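O-methyltransferase family 3 (Niastella koreensis, PDB 7CVW) transfers the methyl group of S-adenosyl-L-methionine to either hydroxyl of catechol-like compounds such as protocatechuic acid, working as a magnesium-dependent homodimer. Local coordinates at residues Y19-L24 / M75-P80; G65-Y70 / P92-V97; V97-I102 / V111-G116; F137-A140 / P144-E147. All blocks are in the same frame, centred on the assembly; numbering follows the deposited sequence.

Interaction 1: Y19-L24 / M75-P80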
loop_
_atom_site.group_PDB
_atom_site.type_symbol
_atom_site.label_atom_id
_atom_site.label_comp_id
_atom_site.label_asym_id
_atom_site.label_seq_id
_atom_site.Cartn_x
_atom_site.Cartn_y
_atom_site.Cartn_z
ATOM N N TYR A 19 6.073 -4.161 15.781
ATOM C CA TYR A 19 6.072 -4.924 17.049
ATOM C C TYR A 19 5.110 -6.121 16.949
ATOM O O TYR A 19 3.933 -5.995 16.555
ATOM C CB TYR A 19 5.704 -4.037 18.238
ATOM C CG TYR A 19 5.611 -4.843 19.508
ATOM C CD1 TYR A 19 6.738 -5.343 20.131
ATOM C CD2 TYR A 19 4.378 -5.220 19.989
ATOM C CE1 TYR A 19 6.637 -6.141 21.262
ATOM C CE2 TYR A 19 4.250 -5.996 21.132
ATOM C CZ TYR A 19 5.386 -6.453 21.775
ATOM O OH TYR A 19 5.261 -7.280 22.864
ATOM N N GLU A 20 5.614 -7.280 17.381
ATOM C CA GLU A 20 4.877 -8.564 17.429
ATOM C C GLU A 20 4.705 -9.007 18.882
ATOM O O GLU A 20 5.717 -9.287 19.545
ATOM C CB GLU A 20 5.656 -9.640 16.698
ATOM C CG GLU A 20 5.795 -9.387 15.208
ATOM C CD GLU A 20 6.734 -10.403 14.595
ATOM O OE1 GLU A 20 7.973 -10.219 14.701
ATOM O OE2 GLU A 20 6.230 -11.429 14.079
ATOM N N ASP A 21 3.456 -9.139 19.314
ATOM C CA ASP A 21 3.103 -9.645 20.664
ATOM C C ASP A 21 3.275 -11.170 20.746
ATOM O O ASP A 21 3.664 -11.837 19.750
ATOM C CB ASP A 21 1.677 -9.243 21.024
ATOM C CG ASP A 21 0.627 -10.074 20.307
ATOM O OD1 ASP A 21 0.847 -10.441 19.117
ATOM O OD2 ASP A 21 -0.367 -10.391 20.953
ATOM N N ASP A 22 2.972 -11.732 21.907
ATOM C CA ASP A 22 3.143 -13.186 22.123
ATOM C C ASP A 22 2.319 -13.983 21.102
ATOM O O ASP A 22 2.812 -14.996 20.650
ATOM C CB ASP A 22 2.703 -13.598 23.529
ATOM C CG ASP A 22 2.700 -15.102 23.777
ATOM O OD1 ASP A 22 3.780 -15.691 23.731
ATOM O OD2 ASP A 22 1.610 -15.668 23.986
ATOM N N ALA A 23 1.085 -13.586 20.779
ATOM C CA ALA A 23 0.231 -14.406 19.890
ATOM C C ALA A 23 0.853 -14.495 18.491
ATOM O O ALA A 23 0.787 -15.584 17.886
ATOM C CB ALA A 23 -1.161 -13.865 19.830
ATOM N N LEU A 24 1.411 -13.402 17.962
ATOM C CA LEU A 24 2.070 -13.444 16.639
ATOM C C LEU A 24 3.339 -14.285 16.712
ATOM O O LEU A 24 3.585 -15.075 15.792
ATOM C CB LEU A 24 2.365 -12.021 16.137
ATOM C CG LEU A 24 1.135 -11.279 15.640
ATOM C CD1 LEU A 24 1.441 -9.812 15.412
ATOM C CD2 LEU A 24 0.600 -11.954 14.381
ATOM N N MET A 75 -4.834 -9.098 10.331
ATOM C CA MET A 75 -6.064 -8.496 9.747
ATOM C C MET A 75 -7.226 -8.528 10.744
ATOM O O MET A 75 -7.947 -7.539 10.814
ATOM C CB MET A 75 -6.475 -9.191 8.448
ATOM C CG MET A 75 -5.459 -8.946 7.359
ATOM S SD MET A 75 -5.990 -9.638 5.765
ATOM C CE MET A 75 -5.826 -11.386 6.094
ATOM N N ALA A 76 -7.433 -9.617 11.493
ATOM C CA ALA A 76 -8.610 -9.726 12.392
ATOM C C ALA A 76 -8.526 -8.669 13.497
ATOM O O ALA A 76 -9.582 -8.182 13.965
ATOM C CB ALA A 76 -8.674 -11.109 12.979
ATOM N N ARG A 77 -7.315 -8.256 13.863
ATOM C CA ARG A 77 -7.147 -7.196 14.888
ATOM C C ARG A 77 -7.631 -5.830 14.386
ATOM O O ARG A 77 -7.804 -4.952 15.247
ATOM C CB ARG A 77 -5.695 -7.161 15.351
ATOM C CG ARG A 77 -5.419 -8.278 16.343
ATOM C CD ARG A 77 -3.969 -8.417 16.693
ATOM N NE ARG A 77 -3.804 -9.345 17.788
ATOM C CZ ARG A 77 -2.630 -9.775 18.254
ATOM N NH1 ARG A 77 -1.496 -9.355 17.728
ATOM N NH2 ARG A 77 -2.613 -10.600 19.290
ATOM N N ALA A 78 -7.907 -5.635 13.092
ATOM C CA ALA A 78 -8.476 -4.372 12.580
ATOM C C ALA A 78 -10.000 -4.368 12.740
ATOM O O ALA A 78 -10.587 -3.308 12.529
ATOM C CB ALA A 78 -8.118 -4.181 11.135
ATOM N N LEU A 79 -10.630 -5.510 13.003
ATOM C CA LEU A 79 -12.105 -5.638 13.009
ATOM C C LEU A 79 -12.711 -4.960 14.235
ATOM O O LEU A 79 -12.113 -4.957 15.312
ATOM C CB LEU A 79 -12.504 -7.109 13.032
ATOM C CG LEU A 79 -12.181 -7.924 11.783
ATOM C CD1 LEU A 79 -12.431 -9.400 12.064
ATOM C CD2 LEU A 79 -12.997 -7.475 10.596
ATOM N N PRO A 80 -13.956 -4.462 14.115
ATOM C CA PRO A 80 -14.730 -4.117 15.303
ATOM C C PRO A 80 -15.131 -5.408 16.031
ATOM O O PRO A 80 -14.960 -6.496 15.485
ATOM C CB PRO A 80 -15.907 -3.340 14.700
ATOM C CG PRO A 80 -16.128 -3.992 13.353
ATOM C CD PRO A 80 -14.716 -4.276 12.870
#

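Interaction 2: G65-Y70 / P92-V97. With SAH (S-adenosyl-L-homocysteine), chain E.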
loop_
_atom_site.group_PDB
_atom_site.type_symbol
_atom_site.label_atom_id
_atom_site.label_comp_id
_atom_site.label_asym_id
_atom_site.label_seq_id
_atom_site.Cartn_x
_atom_site.Cartn_y
_atom_site.Cartn_z
ATOM N N GLY A 65 -6.118 -19.167 2.294
ATOM C CA GLY A 65 -4.792 -19.634 2.681
ATOM C C GLY A 65 -4.447 -19.151 4.074
ATOM O O GLY A 65 -3.928 -18.033 4.230
ATOM N N THR A 66 -4.689 -19.971 5.083
ATOM C CA THR A 66 -4.504 -19.578 6.498
ATOM C C THR A 66 -3.080 -19.869 6.988
ATOM O O THR A 66 -2.515 -19.029 7.732
ATOM C CB THR A 66 -5.520 -20.335 7.355
ATOM O OG1 THR A 66 -6.792 -20.350 6.707
ATOM C CG2 THR A 66 -5.624 -19.754 8.746
ATOM N N LEU A 67 -2.552 -21.019 6.609
ATOM C CA LEU A 67 -1.275 -21.512 7.181
ATOM C C LEU A 67 -1.444 -21.605 8.707
ATOM O O LEU A 67 -2.277 -22.344 9.120
ATOM C CB LEU A 67 -0.078 -20.676 6.732
ATOM C CG LEU A 67 1.287 -21.291 7.036
ATOM C CD1 LEU A 67 1.515 -22.541 6.213
ATOM C CD2 LEU A 67 2.362 -20.272 6.718
ATOM N N ALA A 68 -0.648 -20.861 9.479
ATOM C CA ALA A 68 -0.739 -20.891 10.956
ATOM C C ALA A 68 -1.566 -19.702 11.475
ATOM O O ALA A 68 -1.616 -19.496 12.682
ATOM C CB ALA A 68 0.664 -20.911 11.520
ATOM N N GLY A 69 -2.167 -18.912 10.590
ATOM C CA GLY A 69 -3.031 -17.795 10.995
ATOM C C GLY A 69 -2.263 -16.515 11.278
ATOM O O GLY A 69 -2.851 -15.630 11.909
ATOM N N TYR A 70 -1.007 -16.396 10.843
ATOM C CA TYR A 70 -0.163 -15.195 11.111
ATOM C C TYR A 70 -0.811 -13.977 10.434
ATOM O O TYR A 70 -1.103 -12.957 11.085
ATOM C CB TYR A 70 1.282 -15.455 10.693
ATOM C CG TYR A 70 2.197 -14.332 11.077
ATOM C CD1 TYR A 70 2.374 -13.281 10.210
ATOM C CD2 TYR A 70 2.841 -14.306 12.303
ATOM C CE1 TYR A 70 3.185 -12.201 10.528
ATOM C CE2 TYR A 70 3.649 -13.229 12.642
ATOM C CZ TYR A 70 3.819 -12.185 11.756
ATOM O OH TYR A 70 4.558 -11.099 12.101
ATOM N N PRO A 92 -5.912 -29.968 6.799
ATOM C CA PRO A 92 -6.539 -30.049 8.120
ATOM C C PRO A 92 -5.567 -29.827 9.287
ATOM O O PRO A 92 -5.983 -29.306 10.320
ATOM C CB PRO A 92 -7.119 -31.471 8.147
ATOM C CG PRO A 92 -7.348 -31.780 6.692
ATOM C CD PRO A 92 -6.140 -31.191 6.008
ATOM N N LYS A 93 -4.300 -30.217 9.094
ATOM C CA LYS A 93 -3.238 -30.008 10.103
ATOM C C LYS A 93 -2.965 -28.509 10.242
ATOM O O LYS A 93 -2.915 -27.972 11.378
ATOM C CB LYS A 93 -1.965 -30.751 9.705
ATOM C CG LYS A 93 -0.812 -30.593 10.677
ATOM C CD LYS A 93 0.502 -31.083 10.147
ATOM C CE LYS A 93 1.169 -30.121 9.190
ATOM N NZ LYS A 93 2.519 -30.601 8.827
ATOM N N HIS A 94 -2.799 -27.805 9.116
ATOM C CA HIS A 94 -2.620 -26.337 9.131
ATOM C C HIS A 94 -3.810 -25.678 9.817
ATOM O O HIS A 94 -3.611 -24.830 10.671
ATOM C CB HIS A 94 -2.488 -25.800 7.711
ATOM C CG HIS A 94 -1.247 -26.234 7.025
ATOM N ND1 HIS A 94 -0.774 -25.578 5.903
ATOM C CD2 HIS A 94 -0.370 -27.229 7.285
ATOM C CE1 HIS A 94 0.350 -26.152 5.512
ATOM N NE2 HIS A 94 0.623 -27.186 6.344
ATOM N N ALA A 95 -5.019 -26.112 9.486
ATOM C CA ALA A 95 -6.241 -25.487 10.035
ATOM C C ALA A 95 -6.260 -25.685 11.552
ATOM O O ALA A 95 -6.686 -24.762 12.266
ATOM C CB ALA A 95 -7.453 -26.069 9.354
ATOM N N ALA A 96 -5.862 -26.860 12.039
ATOM C CA ALA A 96 -5.863 -27.158 13.501
ATOM C C ALA A 96 -4.831 -26.261 14.201
ATOM O O ALA A 96 -5.100 -25.772 15.327
ATOM C CB ALA A 96 -5.577 -28.611 13.775
ATOM N N VAL A 97 -3.664 -26.089 13.586
ATOM C CA VAL A 97 -2.592 -25.225 14.140
ATOM C C VAL A 97 -3.068 -23.783 14.157
ATOM O O VAL A 97 -2.926 -23.126 15.221
ATOM C CB VAL A 97 -1.283 -25.389 13.363
ATOM C CG1 VAL A 97 -0.257 -24.341 13.777
ATOM C CG2 VAL A 97 -0.763 -26.792 13.569
HETATM N N SAH E . -1.661 -16.160 4.475
HETATM C CA SAH E . -0.750 -17.005 5.271
HETATM C CB SAH E . 0.094 -17.906 4.357
HETATM C CG SAH E . -0.700 -18.829 3.493
HETATM S SD SAH E . 0.504 -20.062 2.850
HETATM C C SAH E . 0.136 -16.056 6.080
HETATM O O SAH E . 0.274 -16.270 7.230
HETATM O OXT SAH E . 0.637 -15.176 5.467
HETATM C "C5'" SAH E . -0.557 -20.954 1.670
HETATM C "C4'" SAH E . -1.604 -21.772 2.374
HETATM O "O4'" SAH E . -2.560 -22.153 1.377
HETATM C "C3'" SAH E . -1.128 -23.095 3.016
HETATM O "O3'" SAH E . -1.520 -23.211 4.371
HETATM C "C2'" SAH E . -1.788 -24.179 2.161
HETATM O "O2'" SAH E . -2.095 -25.352 2.864
HETATM C "C1'" SAH E . -3.022 -23.434 1.690
HETATM N N9 SAH E . -3.665 -23.998 0.525
HETATM C C8 SAH E . -3.097 -24.719 -0.483
HETATM N N7 SAH E . -3.959 -25.120 -1.375
HETATM C C5 SAH E . -5.173 -24.637 -0.931
HETATM C C6 SAH E . -6.483 -24.714 -1.444
HETATM N N6 SAH E . -6.798 -25.364 -2.545
HETATM N N1 SAH E . -7.456 -24.128 -0.743
HETATM C C2 SAH E . -7.133 -23.485 0.378
HETATM N N3 SAH E . -5.953 -23.363 0.960
HETATM C C4 SAH E . -4.997 -23.939 0.241
#

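Interaction 3: V97-I102 / V111-G116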
loop_
_atom_site.group_PDB
_atom_site.type_symbol
_atom_site.label_atom_id
_atom_site.label_comp_id
_atom_site.label_asym_id
_atom_site.label_seq_id
_atom_site.Cartn_x
_atom_site.Cartn_y
_atom_site.Cartn_z
ATOM N N VAL A 97 -3.664 -26.089 13.586
ATOM C CA VAL A 97 -2.592 -25.225 14.140
ATOM C C VAL A 97 -3.068 -23.783 14.157
ATOM O O VAL A 97 -2.926 -23.126 15.221
ATOM C CB VAL A 97 -1.283 -25.389 13.363
ATOM C CG1 VAL A 97 -0.257 -24.341 13.777
ATOM C CG2 VAL A 97 -0.763 -26.792 13.569
ATOM N N ALA A 98 -3.647 -23.303 13.047
ATOM C CA ALA A 98 -4.183 -21.938 12.994
ATOM C C ALA A 98 -5.250 -21.776 14.088
ATOM O O ALA A 98 -5.328 -20.694 14.710
ATOM C CB ALA A 98 -4.720 -21.650 11.625
ATOM N N GLN A 99 -6.105 -22.779 14.305
ATOM C CA GLN A 99 -7.210 -22.611 15.279
ATOM C C GLN A 99 -6.619 -22.384 16.678
ATOM O O GLN A 99 -7.093 -21.479 17.381
ATOM C CB GLN A 99 -8.133 -23.818 15.293
ATOM C CG GLN A 99 -9.296 -23.623 16.251
ATOM C CD GLN A 99 -10.294 -22.625 15.717
ATOM O OE1 GLN A 99 -10.846 -22.823 14.637
ATOM N NE2 GLN A 99 -10.483 -21.518 16.426
ATOM N N LYS A 100 -5.587 -23.137 17.043
ATOM C CA LYS A 100 -4.913 -22.977 18.357
ATOM C C LYS A 100 -4.333 -21.563 18.445
ATOM O O LYS A 100 -4.416 -20.925 19.513
ATOM C CB LYS A 100 -3.812 -24.020 18.538
ATOM C CG LYS A 100 -3.147 -24.013 19.908
ATOM C CD LYS A 100 -2.210 -25.190 20.113
ATOM C CE LYS A 100 -0.979 -24.823 20.912
ATOM N NZ LYS A 100 -0.521 -25.946 21.765
ATOM N N ASN A 101 -3.737 -21.074 17.359
ATOM C CA ASN A 101 -3.055 -19.759 17.348
ATOM C C ASN A 101 -4.087 -18.628 17.452
ATOM O O ASN A 101 -3.837 -17.610 18.144
ATOM C CB ASN A 101 -2.172 -19.641 16.109
ATOM C CG ASN A 101 -1.015 -20.616 16.093
ATOM O OD1 ASN A 101 -0.575 -21.104 17.139
ATOM N ND2 ASN A 101 -0.459 -20.846 14.914
ATOM N N ILE A 102 -5.222 -18.784 16.776
ATOM C CA ILE A 102 -6.363 -17.820 16.830
ATOM C C ILE A 102 -6.945 -17.809 18.257
ATOM O O ILE A 102 -7.263 -16.741 18.788
ATOM C CB ILE A 102 -7.408 -18.240 15.775
ATOM C CG1 ILE A 102 -6.964 -17.880 14.351
ATOM C CG2 ILE A 102 -8.809 -17.730 16.125
ATOM C CD1 ILE A 102 -6.623 -16.451 14.107
ATOM N N VAL A 111 -13.136 -15.136 14.171
ATOM C CA VAL A 111 -12.459 -15.777 13.017
ATOM C C VAL A 111 -13.092 -17.140 12.833
ATOM O O VAL A 111 -13.103 -17.902 13.789
ATOM C CB VAL A 111 -10.940 -15.855 13.219
ATOM C CG1 VAL A 111 -10.271 -16.650 12.101
ATOM C CG2 VAL A 111 -10.350 -14.450 13.345
ATOM N N GLN A 112 -13.513 -17.445 11.611
ATOM C CA GLN A 112 -14.019 -18.772 11.238
ATOM C C GLN A 112 -13.027 -19.395 10.256
ATOM O O GLN A 112 -12.818 -18.822 9.169
ATOM C CB GLN A 112 -15.401 -18.697 10.615
ATOM C CG GLN A 112 -15.911 -20.088 10.277
ATOM C CD GLN A 112 -17.266 -20.064 9.622
ATOM O OE1 GLN A 112 -17.484 -19.402 8.607
ATOM N NE2 GLN A 112 -18.181 -20.829 10.198
ATOM N N ILE A 113 -12.439 -20.521 10.630
ATOM C CA ILE A 113 -11.542 -21.290 9.737
ATOM C C ILE A 113 -12.393 -22.347 9.059
ATOM O O ILE A 113 -13.012 -23.125 9.771
ATOM C CB ILE A 113 -10.364 -21.933 10.476
ATOM C CG1 ILE A 113 -9.554 -20.874 11.222
ATOM C CG2 ILE A 113 -9.520 -22.732 9.497
ATOM C CD1 ILE A 113 -8.588 -21.436 12.229
ATOM N N ARG A 114 -12.404 -22.370 7.729
ATOM C CA ARG A 114 -13.148 -23.402 6.976
ATOM C C ARG A 114 -12.127 -24.320 6.324
ATOM O O ARG A 114 -11.257 -23.808 5.565
ATOM C CB ARG A 114 -14.040 -22.745 5.936
ATOM C CG ARG A 114 -15.209 -21.990 6.533
ATOM C CD ARG A 114 -16.348 -22.348 5.636
ATOM N NE ARG A 114 -17.345 -21.372 5.826
ATOM C CZ ARG A 114 -18.430 -21.274 5.100
ATOM N NH1 ARG A 114 -18.699 -22.104 4.100
ATOM N NH2 ARG A 114 -19.248 -20.307 5.418
ATOM N N THR A 115 -12.175 -25.613 6.641
ATOM C CA THR A 115 -11.137 -26.592 6.238
ATOM C C THR A 115 -11.575 -27.284 4.946
ATOM O O THR A 115 -12.355 -28.225 4.982
ATOM C CB THR A 115 -10.855 -27.608 7.346
ATOM O OG1 THR A 115 -10.573 -26.881 8.555
ATOM C CG2 THR A 115 -9.718 -28.533 6.965
ATOM N N GLY A 116 -11.018 -26.861 3.826
ATOM C CA GLY A 116 -11.252 -27.498 2.529
ATOM C C GLY A 116 -10.656 -26.678 1.421
ATOM O O GLY A 116 -10.012 -25.669 1.734
HETATM O O HOH W 1 -12.903 -21.605 13.259
HETATM O O HOH W 2 -12.855 -19.776 15.742
#

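Interaction 4: F137-A140 / P144-E147. With MG (magnesium ion), chain C; SAH (S-adenosyl-L-homocysteine), chain E.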
loop_
_atom_site.group_PDB
_atom_site.type_symbol
_atom_site.label_atom_id
_atom_site.label_comp_id
_atom_site.label_asym_id
_atom_site.label_seq_id
_atom_site.Cartn_x
_atom_site.Cartn_y
_atom_site.Cartn_z
ATOM N N PHE A 137 -8.192 -11.301 0.966
ATOM C CA PHE A 137 -6.751 -11.611 0.841
ATOM C C PHE A 137 -6.623 -12.976 0.191
ATOM O O PHE A 137 -6.991 -13.977 0.802
ATOM C CB PHE A 137 -6.043 -11.510 2.193
ATOM C CG PHE A 137 -4.551 -11.729 2.155
ATOM C CD1 PHE A 137 -3.765 -11.055 1.229
ATOM C CD2 PHE A 137 -3.912 -12.576 3.058
ATOM C CE1 PHE A 137 -2.395 -11.248 1.199
ATOM C CE2 PHE A 137 -2.539 -12.757 3.019
ATOM C CZ PHE A 137 -1.781 -12.076 2.106
ATOM N N ILE A 138 -6.134 -13.002 -1.040
ATOM C CA ILE A 138 -5.883 -14.238 -1.823
ATOM C C ILE A 138 -4.435 -14.669 -1.600
ATOM O O ILE A 138 -3.509 -13.962 -2.044
ATOM C CB ILE A 138 -6.164 -14.015 -3.305
ATOM C CG1 ILE A 138 -7.595 -13.524 -3.519
ATOM C CG2 ILE A 138 -5.860 -15.289 -4.076
ATOM C CD1 ILE A 138 -7.923 -13.237 -4.960
ATOM N N ASP A 139 -4.251 -15.784 -0.900
ATOM C CA ASP A 139 -2.886 -16.225 -0.531
ATOM C C ASP A 139 -2.846 -17.737 -0.356
ATOM O O ASP A 139 -2.120 -18.206 0.503
ATOM C CB ASP A 139 -2.393 -15.489 0.711
ATOM C CG ASP A 139 -0.890 -15.608 0.852
ATOM O OD1 ASP A 139 -0.217 -15.783 -0.227
ATOM O OD2 ASP A 139 -0.397 -15.529 2.037
ATOM N N ALA A 140 -3.536 -18.471 -1.220
ATOM C CA ALA A 140 -3.548 -19.940 -1.054
ATOM C C ALA A 140 -2.635 -20.573 -2.106
ATOM O O ALA A 140 -1.554 -20.120 -2.246
ATOM C CB ALA A 140 -4.966 -20.447 -1.180
ATOM N N PRO A 144 -4.493 -21.415 -9.325
ATOM C CA PRO A 144 -5.872 -20.941 -9.507
ATOM C C PRO A 144 -6.170 -19.506 -9.045
ATOM O O PRO A 144 -7.326 -19.135 -8.949
ATOM C CB PRO A 144 -6.717 -21.918 -8.687
ATOM C CG PRO A 144 -5.797 -22.495 -7.667
ATOM C CD PRO A 144 -4.376 -22.214 -8.101
ATOM N N TYR A 145 -5.154 -18.707 -8.778
ATOM C CA TYR A 145 -5.388 -17.298 -8.359
ATOM C C TYR A 145 -6.375 -16.633 -9.318
ATOM O O TYR A 145 -7.259 -15.909 -8.883
ATOM C CB TYR A 145 -4.106 -16.483 -8.383
ATOM C CG TYR A 145 -3.395 -16.316 -7.073
ATOM C CD1 TYR A 145 -3.367 -17.322 -6.123
ATOM C CD2 TYR A 145 -2.631 -15.178 -6.846
ATOM C CE1 TYR A 145 -2.685 -17.162 -4.928
ATOM C CE2 TYR A 145 -1.926 -15.014 -5.671
ATOM C CZ TYR A 145 -1.933 -16.018 -4.713
ATOM O OH TYR A 145 -1.223 -15.887 -3.554
ATOM N N THR A 146 -6.233 -16.863 -10.621
ATOM C CA THR A 146 -7.128 -16.248 -11.639
ATOM C C THR A 146 -8.586 -16.559 -11.302
ATOM O O THR A 146 -9.391 -15.646 -11.309
ATOM C CB THR A 146 -6.720 -16.704 -13.046
ATOM O OG1 THR A 146 -5.386 -16.260 -13.312
ATOM C CG2 THR A 146 -7.649 -16.165 -14.102
ATOM N N GLU A 147 -8.898 -17.821 -11.010
ATOM C CA GLU A 147 -10.289 -18.223 -10.714
ATOM C C GLU A 147 -10.711 -17.731 -9.329
ATOM O O GLU A 147 -11.853 -17.343 -9.153
ATOM C CB GLU A 147 -10.415 -19.732 -10.838
ATOM C CG GLU A 147 -10.338 -20.169 -12.288
ATOM C CD GLU A 147 -9.006 -19.936 -12.973
ATOM O OE1 GLU A 147 -7.972 -20.418 -12.445
ATOM O OE2 GLU A 147 -9.007 -19.257 -14.053
HETATM MG MG MG C . 1.941 -15.604 0.762
HETATM N N SAH E . -1.661 -16.160 4.475
HETATM C CA SAH E . -0.750 -17.005 5.271
HETATM C CB SAH E . 0.094 -17.906 4.357
HETATM C CG SAH E . -0.700 -18.829 3.493
HETATM S SD SAH E . 0.504 -20.062 2.850
HETATM C C SAH E . 0.136 -16.056 6.080
HETATM O O SAH E . 0.274 -16.270 7.230
HETATM O OXT SAH E . 0.637 -15.176 5.467
HETATM C "C5'" SAH E . -0.557 -20.954 1.670
HETATM C "C4'" SAH E . -1.604 -21.772 2.374
HETATM O "O4'" SAH E . -2.560 -22.153 1.377
HETATM C "C3'" SAH E . -1.128 -23.095 3.016
HETATM O "O3'" SAH E . -1.520 -23.211 4.371
HETATM C "C2'" SAH E . -1.788 -24.179 2.161
HETATM O "O2'" SAH E . -2.095 -25.352 2.864
HETATM C "C1'" SAH E . -3.022 -23.434 1.690
HETATM N N9 SAH E . -3.665 -23.998 0.525
HETATM C C8 SAH E . -3.097 -24.719 -0.483
HETATM N N7 SAH E . -3.959 -25.120 -1.375
HETATM C C5 SAH E . -5.173 -24.637 -0.931
HETATM C C6 SAH E . -6.483 -24.714 -1.444
HETATM N N6 SAH E . -6.798 -25.364 -2.545
HETATM N N1 SAH E . -7.456 -24.128 -0.743
HETATM C C2 SAH E . -7.133 -23.485 0.378
HETATM N N3 SAH E . -5.953 -23.363 0.960
HETATM C C4 SAH E . -4.997 -23.939 0.241
HETATM O O HOH W 3 2.440 -15.429 3.086
HETATM O O HOH W 4 1.734 -18.081 0.486
#

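Interaction 1: Y19-L24 / M75-P80
Leu24 and Arg77 make the nearest approach of the two backbones, yet their CA atoms are still 11.3 Å apart, and the contact is made by one long side chain spanning the gap. Arg77 has CG anti to its carbonyl carbon (chi1 -79°) and runs extended from CG to NE, which carries the guanidinium to the start of helix 22-34. There it meets Asp21 from the opposite direction and grips the carboxylate end-on in a two-bonded salt bridge. Arg77 NH1 donates to Asp21 OD1 at 2.9 Å, with OD1 in the guanidinium plane; Arg77 NH2 donates to Asp21 OD2 at 2.8 Å in a more bent bond. The two planes are turned 65° apart, so the pair is twisted rather than coplanar. Asp21 is also the N-cap of helix 22-34, its OD1 accepting from Leu24 N at 3.2 Å. OD1 thus holds two donors, which reach it from opposite faces of the carboxylate and fix its rotation. At the other end, Arg77 lies in a type I turn, Ala76 to Leu79, where helix 70-76 of the Rossmann-like methyltransferase fold gives way to a loop. Apolar groups flank the guanidinium obliquely: Ala23 CB stands 3.6 Å from Arg77 NH2, and Leu24 CD1 3.8 Å from Arg77 NH1. Leu24 also packs on Tyr70, Ile73 and Trp74 of helix 70-76, while Arg77 touches Gln50 of helix 43-55.

Interaction 2: G65-Y70 / P92-V97
The His94 imidazole turns an edge to the ribose of S-adenosyl-L-homocysteine, with O3' and C3' of the ligand near the ring plane. Lys93 CE lies at the CD2 side of the same ring, also in plane, whereas Leu67 CD1 comes in obliquely, 3.8 Å from His94 ND1. His94 ND1 donates to the ligand O3' at 2.9 Å in a fairly straight bond (162°). With CG anti to the carbonyl carbon (chi1 -67°), the ring reaches from helix 92-104 toward the 65-70 loop. This is the turn after the first strand of a class I methyltransferase, the glycine-containing loop that cradles the methionine part of the cofactor. Gly65 O accepts from the ligand amino N at 3.0 Å. The chain then makes a type II' turn from Thr66 to Gly69, closed by Gly69 N on Thr66 O at 2.9 Å. Leu67 sits in it at positive phi (57°), and its CB rests 3.7 Å from the ligand CB. Between the backbones, Leu67 O and His94 O come within 3.2 Å as two acceptors, without bonding. Further along, Ala68 CB meets Val97 CG1 at 4.2 Å, and both side chains touch Ser30 of helix 22-34. Glu89, at the end of strand 84-89, hydrogen-bonds both Leu67 N and the ligand through its carboxylate.

Interaction 3: V97-I102 / V111-G116
Ile113 points its CD1 at the first turn of segment 97-102, between the side chains of Ala98 and Gln99. With CG1 anti to the carbonyl carbon (chi1 -57°), the methyl reaches 3.5 Å from Gln99 N and 3.9 Å from Ala98 CB. Gln99 crosses Ile113 at a slant: its chain bends at chi2 (72°) and brings OE1 alongside the same methyl, 3.6 Å from Ile113 CD1. One turn on, Ile102 and Val111 meet at about a right angle, Ile102 CG2 lying 4.1 Å from Val111 CB. Two waters fasten the Gln99 amide to the strand. One donates to Gln99 OE1 and accepts from Ile113 N; the other accepts from Gln99 NE2 and donates to Val111 O at 2.7 Å. Gln99 NE2 also bonds Asp103 of its own helix, which further fixes the amide. The axes of 97-102 and 111-115 run almost exactly antiparallel (173°) and approach to 9.6 Å, in a beta-alpha-beta crossover. Helix 92-104 here returns the chain from strand 84-89 to strand 111-115, the outermost strand at this side of the sheet, while Ile102 and Val111 both extend to Thr72 of helix 70-76.

Interaction 4: F137-A140 / P144-E147
Tyr145 and Ile138 form the close-packed half of a contact at the end of a strand of the Rossmann-like sheet, where the chain turns from strand 133-138 toward helix 145-154. Ile138 CG2, anti to the backbone N, lies over the centre of the Tyr145 ring in a CH-pi contact, 3.8 Å from the centroid and only 12° off the normal. The phenol then slides on past Ile138 until its OH is 3.3 Å from Ile138 O and 3.5 Å from Asp139 CA. That buried hydroxyl is satisfied by hydrogen bonds to Asp165 O and Lys142 NZ. Asp139 and Tyr145 lie side by side and point the same way, but beyond them close carbon packing gives way to ligands, ion and water. Asp139 has CG anti to the backbone N (chi1 -163°), which swings its carboxylate between magnesium and S-adenosyl-L-homocysteine. Asp139 OD1 binds magnesium at 2.4 Å; OD2 also faces the ion at a longer 2.7 Å and in addition accepts from the ligand amino N at 2.8 Å, so one side chain links the cofactor product to the metal. Asp165 and Asn166 supply further ligands to the ion. Two waters complete the wet side, and the water 2.4 Å from magnesium is also placed to donate to OXT of S-adenosyl-L-homocysteine. On the adenine side, Ala140 CB touches the base, 3.7 Å from its N3.

How the interactions relate
From the N terminus, interaction 1 closes the first long loop, bringing the start of helix 22-34 to the end of helix 70-76. Interaction 2 crosses it, since 65-70 falls between its segments and 92-97 beyond them; Glu20 OE2 to Tyr70 OH joins the two. Interaction 3 follows in series, shares Val97 and closes a short loop between helix 92-104 and strand 111-115; Ala68 O to Asn101 ND2 ties it to interaction 2. Interaction 4, last and shortest, lies across the chain's centre from interaction 1. Interactions 2 and 4 meet the cofactor product from the ends of two sheet strands, while interaction 3 packs helix 92-104 on the edge strand 111-115.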